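Local coordinates for protein biliverdin reductase (Synechocystis sp., PDB 5B3T) that probably reduces the linear tetrapyrrole biliverdin with NADPH as hydride donor, as an enzyme of the heme-degrading pathway and a member of the Gfo/Idh/MocA family, at residues I161-A167 / G241-N247; V153-S159 / G231-I237; L40-W44 / V60-W66. Residues are numbered along the deposited sequence.

Contact 1 (I161-A167 / G241-N247); sequences IMGQNPA and GEVFHQN
Extended backbone at Ile161-Gly163, the end of strand 153-163, runs parallel to the end of strand 233-241 at Gly241; segment 241-247 then turns through a type I beta turn from Gly241 to Phe244 and passes back beside Gly163. This is the C-terminal end of a parallel strand pair within the mixed sheet of the C-terminal alpha/beta domain, where strand 233-241 gives way to a loop. CA atoms of Gly163 and Gly241 lie 5.1 Å apart. Gly241 N donates to Met162 O (3.1 Å) and Gln164 N to Gly241 O (2.9 Å). Gly241 (phi/psi 125/-163) adopts angles that call for glycine, and a CB on Gly163 would clash with Phe244 O.

Beyond the turn, Asn247 (m) imitates a strand neighbour: its OD1 accepts from Gly163 N at 2.7 Å, while a water links its ND2 (2.8 Å) to Gly163 O (2.7 Å). Ile161 (m, t) points toward the loop and sets CG2 3.5 Å from Phe244 CD1; Phe244 also touches Leu221. Residues Gln164 to Ala167 keep extended angles, and the peptide before Pro166 is cis. Glu242 (m, t) reaches along them, its OE1 paired with Arg218, and its OE2 accepts from Ala167 N at 2.8 Å.

Contact 2 (V153-S159 / G231-I237); sequences VFYARYS and GLKAEVI
A classic beta bulge sits in strand 153-163 on its antiparallel side, where Phe154 (psi -17°) and Tyr155 both face His254; the parallel pairing with 233-237 stays regular. Strands 153-159 and 233-237 run 4.7 Å apart at 5°, pairing Tyr155 with Lys233, Ala156 with Ala234, Arg157 with Glu235, Tyr158 with Val236 and Ser159 with Ile237. Five bonds zigzag between them: Lys233 N to Phe154 O (3.2 Å), Ala156 N to Lys233 O (3.1 Å), Glu235 N to Ala156 O, Tyr158 N to Glu235 O and Ile237 N to Tyr158 O (each 2.9 Å).

Ala156, Ala234, Tyr158 and Val236 share one buried face, where Tyr158 and Val236 pack on helix 183-189. Next to it, Leu232 (t, p) brings CD1 to 3.8 Å from Val153 CG1 and 4.1 Å from Ala156 CB. The other face carries Tyr155, Lys233, Arg157, Glu235, Ser159 and Ile237. Tyr155 (t) donates OH to Glu235 OE2 at 2.6 Å, and Arg157, with chi1 to chi3 all t, places NE 3.0 Å from Glu235 OE1, a salt bridge whose hydrogen bond is weak. The Glu235 (m, t) carboxylate, partly neutralised, adds a polar tie to the backbone bonds.

Contact 3 (L40-W44 / V60-W66); sequences LVSFW and VRPQQSW
Strand-to-loop packing at the edge of the Rossmann fold makes this contact: residues 40-44 end strand 38-44, one of the two outermost strands of the five-stranded parallel sheet, and residues 60-66 form the connection after helix 48-58 that runs alongside it in the same direction. The loop is extended at Val60-Gln63 and keeps close to the strand. Gln63 N donates to Phe43 O at 2.8 Å; Pro62 CA lies 3.4 Å from the same Phe43 O.

Side chains add much of the rest. Val60 (t) points toward the strand, with CG2 3.6 Å from Leu40 CG and CG1 3.2 Å from Val41 O. Phe43 (p) brings its ring against the loop, CZ 3.7 Å from Pro62 CB and CE1 3.5 Å from Val60 O, which lies at the ring edge. Trp44 (t) lies across the start of helix 66-70: Trp66 N sits over one face of its indole, 3.3 Å from Trp44 CD1. Trp66 CB makes a CH-pi contact, 4.1 Å from the centroid of the Trp44 five-membered ring. The Trp66 (p) indole then turns its edge to the Trp44 face in a T-shaped pair, 5.0 Å between centroids, planes at 82°. A water bonds to Gln64 O (2.6 Å) and weakly to Trp44 NE1 (3.4 Å).

Ser65 is the N-cap of helix 66-70, its OG bonded to Ala68 N. Phe43 meets helix 48-58 and also the NADP-binding Thr21, while Trp44 and Trp66 both pack on Val19 of strand 14-19.

Contact 3 comes first along the chain and closes within the N-terminal nucleotide-binding domain before the other two open. Contacts 1 and 2 belong to the C-terminal domain and follow the same two neighbouring strands, 153-163 and 233-241, of its mixed sheet: contact 2 takes their early parts, contact 1 the ends of both strands and the loops that follow, 23 Å away between centres, so their segments alternate in the sequence. Contact 3 lies about 34 Å from contact 1 and 41 Å from contact 2, centre to centre, and touches neither. In this protein, then, contact 3 joins segments only 16 residues apart, whereas contacts 1 and 2 bring together segments more than seventy residues apart.

Contact 1 (I161-A167 / G241-N247)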
loop_
_atom_site.group_PDB
_atom_site.type_symbol
_atom_site.label_atom_id
_atom_site.label_comp_id
_atom_site.label_asym_id
_atom_site.label_seq_id
_atom_site.Cartn_x
_atom_site.Cartn_y
_atom_site.Cartn_z
ATOM N N ILE A 161 -11.287 10.408 -5.672
ATOM C CA ILE A 161 -11.133 11.422 -6.711
ATOM C C ILE A 161 -10.418 12.615 -6.096
ATOM O O ILE A 161 -10.877 13.168 -5.089
ATOM C CB ILE A 161 -12.480 11.836 -7.320
ATOM C CG1 ILE A 161 -13.054 10.688 -8.154
ATOM C CG2 ILE A 161 -12.310 13.082 -8.175
ATOM C CD1 ILE A 161 -14.395 10.992 -8.782
ATOM N N MET A 162 -9.298 13.008 -6.699
ATOM C CA MET A 162 -8.431 14.055 -6.159
ATOM C C MET A 162 -8.110 15.057 -7.265
ATOM O O MET A 162 -7.235 14.813 -8.099
ATOM C CB MET A 162 -7.158 13.447 -5.573
ATOM C CG MET A 162 -6.083 14.458 -5.217
ATOM S SD MET A 162 -6.687 15.726 -4.091
ATOM C CE MET A 162 -7.243 14.722 -2.716
ATOM N N GLY A 163 -8.811 16.186 -7.266
ATOM C CA GLY A 163 -8.509 17.232 -8.227
ATOM C C GLY A 163 -7.156 17.860 -7.943
ATOM O O GLY A 163 -6.790 18.110 -6.794
ATOM N N GLN A 164 -6.398 18.105 -9.010
ATOM C CA GLN A 164 -5.066 18.692 -8.882
ATOM C C GLN A 164 -4.765 19.490 -10.140
ATOM O O GLN A 164 -4.694 18.922 -11.234
ATOM C CB GLN A 164 -4.004 17.612 -8.659
ATOM C CG GLN A 164 -2.574 18.135 -8.638
ATOM C CD GLN A 164 -2.351 19.188 -7.571
ATOM O OE1 GLN A 164 -2.716 19.001 -6.411
ATOM N NE2 GLN A 164 -1.743 20.306 -7.959
ATOM N N ASN A 165 -4.582 20.796 -9.978
ATOM C CA ASN A 165 -4.336 21.695 -11.099
ATOM C C ASN A 165 -3.376 22.799 -10.653
ATOM O O ASN A 165 -3.690 23.561 -9.741
ATOM C CB ASN A 165 -5.658 22.284 -11.608
ATOM C CG ASN A 165 -5.514 22.999 -12.940
ATOM O OD1 ASN A 165 -4.497 22.882 -13.616
ATOM N ND2 ASN A 165 -6.549 23.739 -13.326
ATOM N N PRO A 166 -2.196 22.883 -11.288
ATOM C CA PRO A 166 -1.761 22.042 -12.406
ATOM C C PRO A 166 -1.226 20.679 -11.972
ATOM O O PRO A 166 -0.749 20.522 -10.849
ATOM C CB PRO A 166 -0.650 22.875 -13.043
ATOM C CG PRO A 166 -0.038 23.579 -11.883
ATOM C CD PRO A 166 -1.180 23.896 -10.944
ATOM N N ALA A 167 -1.319 19.703 -12.862
ATOM C CA ALA A 167 -0.731 18.404 -12.591
ATOM C C ALA A 167 0.788 18.536 -12.547
ATOM O O ALA A 167 1.378 19.141 -13.451
ATOM C CB ALA A 167 -1.146 17.391 -13.654
ATOM N N GLY A 241 -6.191 14.625 -11.043
ATOM C CA GLY A 241 -5.686 15.483 -12.093
ATOM C C GLY A 241 -6.501 16.729 -12.365
ATOM O O GLY A 241 -7.347 17.128 -11.559
ATOM N N GLU A 242 -6.259 17.337 -13.527
ATOM C CA GLU A 242 -6.729 18.688 -13.803
ATOM C C GLU A 242 -8.209 18.759 -14.167
ATOM O O GLU A 242 -8.792 19.845 -14.092
ATOM C CB GLU A 242 -5.887 19.304 -14.926
ATOM C CG GLU A 242 -4.459 19.634 -14.505
ATOM C CD GLU A 242 -3.580 20.074 -15.663
ATOM O OE1 GLU A 242 -4.100 20.234 -16.788
ATOM O OE2 GLU A 242 -2.365 20.263 -15.443
ATOM N N VAL A 243 -8.836 17.639 -14.544
ATOM C CA VAL A 243 -10.214 17.677 -15.030
ATOM C C VAL A 243 -11.249 17.486 -13.929
ATOM O O VAL A 243 -12.452 17.609 -14.200
ATOM C CB VAL A 243 -10.455 16.614 -16.123
ATOM C CG1 VAL A 243 -9.486 16.810 -17.277
ATOM C CG2 VAL A 243 -10.333 15.211 -15.540
ATOM N N PHE A 244 -10.830 17.195 -12.701
ATOM C CA PHE A 244 -11.750 16.866 -11.619
ATOM C C PHE A 244 -12.005 18.103 -10.769
ATOM O O PHE A 244 -11.077 18.649 -10.165
ATOM C CB PHE A 244 -11.193 15.728 -10.765
ATOM C CG PHE A 244 -11.086 14.423 -11.497
ATOM C CD1 PHE A 244 -12.190 13.597 -11.629
ATOM C CD2 PHE A 244 -9.887 14.024 -12.061
ATOM C CE1 PHE A 244 -12.100 12.395 -12.305
ATOM C CE2 PHE A 244 -9.789 12.821 -12.741
ATOM C CZ PHE A 244 -10.900 12.006 -12.861
ATOM N N HIS A 245 -13.266 18.532 -10.714
ATOM C CA HIS A 245 -13.645 19.719 -9.961
ATOM C C HIS A 245 -14.305 19.407 -8.624
ATOM O O HIS A 245 -14.589 20.339 -7.864
ATOM C CB HIS A 245 -14.578 20.603 -10.799
ATOM C CG HIS A 245 -13.866 21.403 -11.844
ATOM N ND1 HIS A 245 -13.541 20.891 -13.083
ATOM C CD2 HIS A 245 -13.398 22.673 -11.828
ATOM C CE1 HIS A 245 -12.912 21.816 -13.786
ATOM N NE2 HIS A 245 -12.814 22.906 -13.048
ATOM N N GLN A 246 -14.555 18.137 -8.314
ATOM C CA GLN A 246 -15.095 17.745 -7.016
ATOM C C GLN A 246 -14.336 16.529 -6.508
ATOM O O GLN A 246 -14.292 15.496 -7.185
ATOM C CB GLN A 246 -16.594 17.438 -7.093
ATOM C CG GLN A 246 -17.244 17.277 -5.721
ATOM C CD GLN A 246 -18.511 16.447 -5.762
ATOM O OE1 GLN A 246 -18.570 15.418 -6.435
ATOM N NE2 GLN A 246 -19.532 16.887 -5.036
ATOM N N ASN A 247 -13.748 16.654 -5.322
ATOM C CA ASN A 247 -13.028 15.553 -4.703
ATOM C C ASN A 247 -13.997 14.571 -4.050
ATOM O O ASN A 247 -15.138 14.906 -3.717
ATOM C CB ASN A 247 -12.032 16.075 -3.668
ATOM C CG ASN A 247 -10.887 16.838 -4.300
ATOM O OD1 ASN A 247 -10.791 16.934 -5.524
ATOM N ND2 ASN A 247 -10.006 17.382 -3.468
HETATM O O HOH W 1 -8.113 19.161 -4.638
HETATM O O HOH W 2 -9.186 22.274 -11.813
#

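Contact 2 (V153-S159 / G231-I237)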
loop_
_atom_site.group_PDB
_atom_site.type_symbol
_atom_site.label_atom_id
_atom_site.label_comp_id
_atom_site.label_asym_id
_atom_site.label_seq_id
_atom_site.Cartn_x
_atom_site.Cartn_y
_atom_site.Cartn_z
ATOM N N VAL A 153 -22.906 -8.811 2.554
ATOM C CA VAL A 153 -22.537 -7.612 1.809
ATOM C C VAL A 153 -22.785 -7.866 0.328
ATOM O O VAL A 153 -22.241 -8.813 -0.249
ATOM C CB VAL A 153 -21.073 -7.233 2.069
ATOM C CG1 VAL A 153 -20.739 -5.907 1.400
ATOM C CG2 VAL A 153 -20.803 -7.171 3.566
ATOM N N PHE A 154 -23.612 -7.021 -0.292
ATOM C CA PHE A 154 -23.996 -7.201 -1.685
ATOM C C PHE A 154 -23.588 -6.057 -2.601
ATOM O O PHE A 154 -23.579 -6.248 -3.822
ATOM C CB PHE A 154 -25.516 -7.404 -1.805
ATOM C CG PHE A 154 -26.330 -6.301 -1.186
ATOM C CD1 PHE A 154 -26.634 -5.156 -1.907
ATOM C CD2 PHE A 154 -26.800 -6.412 0.115
ATOM C CE1 PHE A 154 -27.382 -4.139 -1.341
ATOM C CE2 PHE A 154 -27.553 -5.397 0.686
ATOM C CZ PHE A 154 -27.842 -4.261 -0.042
ATOM N N TYR A 155 -23.254 -4.886 -2.063
ATOM C CA TYR A 155 -22.915 -3.738 -2.890
ATOM C C TYR A 155 -21.932 -2.863 -2.131
ATOM O O TYR A 155 -22.199 -2.478 -0.990
ATOM C CB TYR A 155 -24.172 -2.944 -3.265
ATOM C CG TYR A 155 -23.960 -1.847 -4.287
ATOM C CD1 TYR A 155 -23.145 -2.043 -5.394
ATOM C CD2 TYR A 155 -24.606 -0.623 -4.159
ATOM C CE1 TYR A 155 -22.960 -1.040 -6.336
ATOM C CE2 TYR A 155 -24.430 0.383 -5.094
ATOM C CZ TYR A 155 -23.607 0.170 -6.180
ATOM O OH TYR A 155 -23.432 1.170 -7.112
ATOM N N ALA A 156 -20.799 -2.564 -2.760
ATOM C CA ALA A 156 -19.777 -1.727 -2.154
ATOM C C ALA A 156 -19.235 -0.766 -3.200
ATOM O O ALA A 156 -19.159 -1.095 -4.387
ATOM C CB ALA A 156 -18.629 -2.553 -1.563
ATOM N N ARG A 157 -18.855 0.426 -2.748
ATOM C CA ARG A 157 -18.287 1.431 -3.634
ATOM C C ARG A 157 -17.129 2.118 -2.931
ATOM O O ARG A 157 -17.292 2.654 -1.830
ATOM C CB ARG A 157 -19.336 2.464 -4.065
ATOM C CG ARG A 157 -18.805 3.478 -5.065
ATOM C CD ARG A 157 -19.926 4.282 -5.697
ATOM N NE ARG A 157 -19.536 4.788 -7.010
ATOM C CZ ARG A 157 -18.951 5.963 -7.204
ATOM N NH1 ARG A 157 -18.702 6.750 -6.168
ATOM N NH2 ARG A 157 -18.622 6.352 -8.427
ATOM N N TYR A 158 -15.965 2.093 -3.573
ATOM C CA TYR A 158 -14.743 2.701 -3.059
ATOM C C TYR A 158 -14.236 3.660 -4.127
ATOM O O TYR A 158 -13.755 3.226 -5.180
ATOM C CB TYR A 158 -13.708 1.623 -2.717
ATOM C CG TYR A 158 -12.328 2.121 -2.343
ATOM C CD1 TYR A 158 -12.152 3.299 -1.628
ATOM C CD2 TYR A 158 -11.198 1.389 -2.685
ATOM C CE1 TYR A 158 -10.885 3.743 -1.285
ATOM C CE2 TYR A 158 -9.931 1.822 -2.345
ATOM C CZ TYR A 158 -9.780 2.998 -1.646
ATOM O OH TYR A 158 -8.516 3.427 -1.309
ATOM N N SER A 159 -14.358 4.960 -3.868
ATOM C CA SER A 159 -14.041 5.979 -4.860
ATOM C C SER A 159 -13.078 6.995 -4.267
ATOM O O SER A 159 -13.336 7.552 -3.195
ATOM C CB SER A 159 -15.310 6.683 -5.354
ATOM O OG SER A 159 -14.990 7.693 -6.293
ATOM N N GLY A 231 -21.164 -13.130 -4.113
ATOM C CA GLY A 231 -22.234 -12.311 -4.644
ATOM C C GLY A 231 -21.959 -10.822 -4.674
ATOM O O GLY A 231 -22.706 -10.085 -5.334
ATOM N N LEU A 232 -20.919 -10.353 -3.988
ATOM C CA LEU A 232 -20.692 -8.918 -3.868
ATOM C C LEU A 232 -20.375 -8.292 -5.219
ATOM O O LEU A 232 -19.545 -8.801 -5.978
ATOM C CB LEU A 232 -19.551 -8.640 -2.890
ATOM C CG LEU A 232 -19.072 -7.185 -2.821
ATOM C CD1 LEU A 232 -20.180 -6.256 -2.343
ATOM C CD2 LEU A 232 -17.852 -7.066 -1.929
ATOM N N LYS A 233 -21.055 -7.189 -5.519
ATOM C CA LYS A 233 -20.713 -6.324 -6.640
ATOM C C LYS A 233 -20.041 -5.075 -6.082
ATOM O O LYS A 233 -20.637 -4.357 -5.271
ATOM C CB LYS A 233 -21.955 -5.954 -7.448
ATOM C CG LYS A 233 -21.753 -4.760 -8.366
ATOM C CD LYS A 233 -20.751 -5.073 -9.462
ATOM C CE LYS A 233 -21.167 -4.428 -10.767
ATOM N NZ LYS A 233 -20.799 -5.249 -11.951
ATOM N N ALA A 234 -18.807 -4.822 -6.507
ATOM C CA ALA A 234 -18.023 -3.711 -5.991
ATOM C C ALA A 234 -17.606 -2.791 -7.128
ATOM O O ALA A 234 -17.258 -3.251 -8.220
ATOM C CB ALA A 234 -16.782 -4.207 -5.241
ATOM N N GLU A 235 -17.649 -1.491 -6.861
ATOM C CA GLU A 235 -17.162 -0.473 -7.777
ATOM C C GLU A 235 -15.922 0.160 -7.164
ATOM O O GLU A 235 -15.940 0.552 -5.992
ATOM C CB GLU A 235 -18.237 0.586 -8.039
ATOM C CG GLU A 235 -19.564 0.012 -8.513
ATOM C CD GLU A 235 -20.682 1.035 -8.482
ATOM O OE1 GLU A 235 -20.498 2.097 -7.855
ATOM O OE2 GLU A 235 -21.751 0.772 -9.072
ATOM N N VAL A 236 -14.845 0.236 -7.941
ATOM C CA VAL A 236 -13.571 0.774 -7.474
ATOM C C VAL A 236 -13.141 1.865 -8.443
ATOM O O VAL A 236 -12.875 1.587 -9.618
ATOM C CB VAL A 236 -12.490 -0.314 -7.363
ATOM C CG1 VAL A 236 -11.200 0.272 -6.819
ATOM C CG2 VAL A 236 -12.971 -1.454 -6.478
ATOM N N ILE A 237 -13.069 3.101 -7.952
ATOM C CA ILE A 237 -12.877 4.285 -8.783
ATOM C C ILE A 237 -11.626 5.016 -8.316
ATOM O O ILE A 237 -11.457 5.263 -7.116
ATOM C CB ILE A 237 -14.099 5.220 -8.720
ATOM C CG1 ILE A 237 -15.401 4.423 -8.839
ATOM C CG2 ILE A 237 -14.019 6.283 -9.808
ATOM C CD1 ILE A 237 -15.569 3.703 -10.161
HETATM O O HOH W 3 -24.692 -8.266 -5.180
#

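Contact 3 (L40-W44 / V60-W66)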
loop_
_atom_site.group_PDB
_atom_site.type_symbol
_atom_site.label_atom_id
_atom_site.label_comp_id
_atom_site.label_asym_id
_atom_site.label_seq_id
_atom_site.Cartn_x
_atom_site.Cartn_y
_atom_site.Cartn_z
ATOM N N LEU A 40 18.363 2.925 13.300
ATOM C CA LEU A 40 18.282 3.477 11.953
ATOM C C LEU A 40 19.673 3.928 11.518
ATOM O O LEU A 40 20.281 4.792 12.159
ATOM C CB LEU A 40 17.287 4.636 11.916
ATOM C CG LEU A 40 17.143 5.458 10.633
ATOM C CD1 LEU A 40 16.804 4.570 9.448
ATOM C CD2 LEU A 40 16.085 6.541 10.811
ATOM N N VAL A 41 20.179 3.341 10.438
ATOM C CA VAL A 41 21.551 3.573 9.994
ATOM C C VAL A 41 21.610 4.506 8.790
ATOM O O VAL A 41 22.407 5.443 8.764
ATOM C CB VAL A 41 22.250 2.229 9.694
ATOM C CG1 VAL A 41 23.578 2.466 8.985
ATOM C CG2 VAL A 41 22.445 1.434 10.975
ATOM N N SER A 42 20.785 4.263 7.773
ATOM C CA SER A 42 20.841 5.063 6.558
ATOM C C SER A 42 19.454 5.161 5.941
ATOM O O SER A 42 18.513 4.479 6.354
ATOM C CB SER A 42 21.837 4.482 5.547
ATOM O OG SER A 42 21.470 3.169 5.166
ATOM N N PHE A 43 19.336 6.031 4.942
ATOM C CA PHE A 43 18.111 6.140 4.164
ATOM C C PHE A 43 18.456 6.687 2.787
ATOM O O PHE A 43 19.558 7.189 2.551
ATOM C CB PHE A 43 17.068 7.020 4.861
ATOM C CG PHE A 43 17.256 8.489 4.622
ATOM C CD1 PHE A 43 18.183 9.209 5.357
ATOM C CD2 PHE A 43 16.507 9.152 3.662
ATOM C CE1 PHE A 43 18.361 10.561 5.138
ATOM C CE2 PHE A 43 16.682 10.506 3.438
ATOM C CZ PHE A 43 17.608 11.211 4.178
ATOM N N TRP A 44 17.492 6.573 1.875
ATOM C CA TRP A 44 17.600 7.124 0.532
ATOM C C TRP A 44 16.279 7.786 0.174
ATOM O O TRP A 44 15.209 7.252 0.475
ATOM C CB TRP A 44 17.949 6.036 -0.500
ATOM C CG TRP A 44 17.963 6.506 -1.936
ATOM C CD1 TRP A 44 19.026 7.023 -2.620
ATOM C CD2 TRP A 44 16.868 6.477 -2.863
ATOM N NE1 TRP A 44 18.658 7.325 -3.910
ATOM C CE2 TRP A 44 17.339 7.000 -4.084
ATOM C CE3 TRP A 44 15.534 6.066 -2.776
ATOM C CZ2 TRP A 44 16.524 7.122 -5.209
ATOM C CZ3 TRP A 44 14.727 6.188 -3.894
ATOM C CH2 TRP A 44 15.224 6.711 -5.094
ATOM N N VAL A 60 20.065 11.218 10.372
ATOM C CA VAL A 60 20.684 10.083 9.705
ATOM C C VAL A 60 21.231 10.577 8.375
ATOM O O VAL A 60 20.609 11.417 7.715
ATOM C CB VAL A 60 19.680 8.926 9.500
ATOM C CG1 VAL A 60 20.258 7.863 8.599
ATOM C CG2 VAL A 60 19.308 8.314 10.833
ATOM N N ARG A 61 22.409 10.072 7.989
ATOM C CA ARG A 61 22.876 10.652 6.737
ATOM C C ARG A 61 22.336 9.870 5.543
ATOM O O ARG A 61 22.203 8.645 5.609
ATOM C CB ARG A 61 24.397 10.674 6.686
ATOM C CG ARG A 61 25.018 11.769 7.534
ATOM C CD ARG A 61 26.526 11.853 7.341
ATOM N NE ARG A 61 27.225 10.658 7.813
ATOM C CZ ARG A 61 27.584 9.637 7.038
ATOM N NH1 ARG A 61 27.317 9.654 5.739
ATOM N NH2 ARG A 61 28.216 8.597 7.565
ATOM N N PRO A 62 22.027 10.557 4.448
ATOM C CA PRO A 62 21.475 9.869 3.276
ATOM C C PRO A 62 22.546 9.153 2.466
ATOM O O PRO A 62 23.689 9.607 2.361
ATOM C CB PRO A 62 20.849 11.011 2.467
ATOM C CG PRO A 62 21.670 12.205 2.833
ATOM C CD PRO A 62 22.033 12.022 4.281
ATOM N N GLN A 63 22.161 8.013 1.900
ATOM C CA GLN A 63 22.951 7.373 0.858
ATOM C C GLN A 63 22.599 7.987 -0.492
ATOM O O GLN A 63 21.453 8.368 -0.742
ATOM C CB GLN A 63 22.700 5.864 0.834
ATOM C CG GLN A 63 23.376 5.086 1.955
ATOM C CD GLN A 63 24.714 4.503 1.538
ATOM O OE1 GLN A 63 25.326 4.954 0.570
ATOM N NE2 GLN A 63 25.168 3.487 2.262
ATOM N N GLN A 64 23.603 8.091 -1.365
ATOM C CA GLN A 64 23.393 8.766 -2.643
ATOM C C GLN A 64 22.566 7.926 -3.610
ATOM O O GLN A 64 21.876 8.481 -4.472
ATOM C CB GLN A 64 24.740 9.139 -3.267
ATOM C CG GLN A 64 25.687 7.967 -3.490
ATOM C CD GLN A 64 25.616 7.425 -4.905
ATOM O OE1 GLN A 64 24.950 7.996 -5.767
ATOM N NE2 GLN A 64 26.315 6.321 -5.153
ATOM N N SER A 65 22.613 6.601 -3.483
ATOM C CA SER A 65 21.801 5.701 -4.289
ATOM C C SER A 65 21.210 4.625 -3.390
ATOM O O SER A 65 21.801 4.261 -2.369
ATOM C CB SER A 65 22.621 5.049 -5.412
ATOM O OG SER A 65 23.601 4.170 -4.886
ATOM N N TRP A 66 20.033 4.117 -3.766
ATOM C CA TRP A 66 19.472 3.011 -2.998
ATOM C C TRP A 66 20.260 1.726 -3.224
ATOM O O TRP A 66 20.317 0.874 -2.330
ATOM C CB TRP A 66 17.985 2.810 -3.318
ATOM C CG TRP A 66 17.633 2.441 -4.737
ATOM C CD1 TRP A 66 17.121 3.269 -5.695
ATOM C CD2 TRP A 66 17.716 1.140 -5.337
ATOM N NE1 TRP A 66 16.900 2.570 -6.857
ATOM C CE2 TRP A 66 17.257 1.262 -6.664
ATOM C CE3 TRP A 66 18.143 -0.112 -4.884
ATOM C CZ2 TRP A 66 17.215 0.180 -7.542
ATOM C CZ3 TRP A 66 18.102 -1.184 -5.757
ATOM C CH2 TRP A 66 17.641 -1.032 -7.071
HETATM O O HOH W 4 20.734 7.680 -6.637
#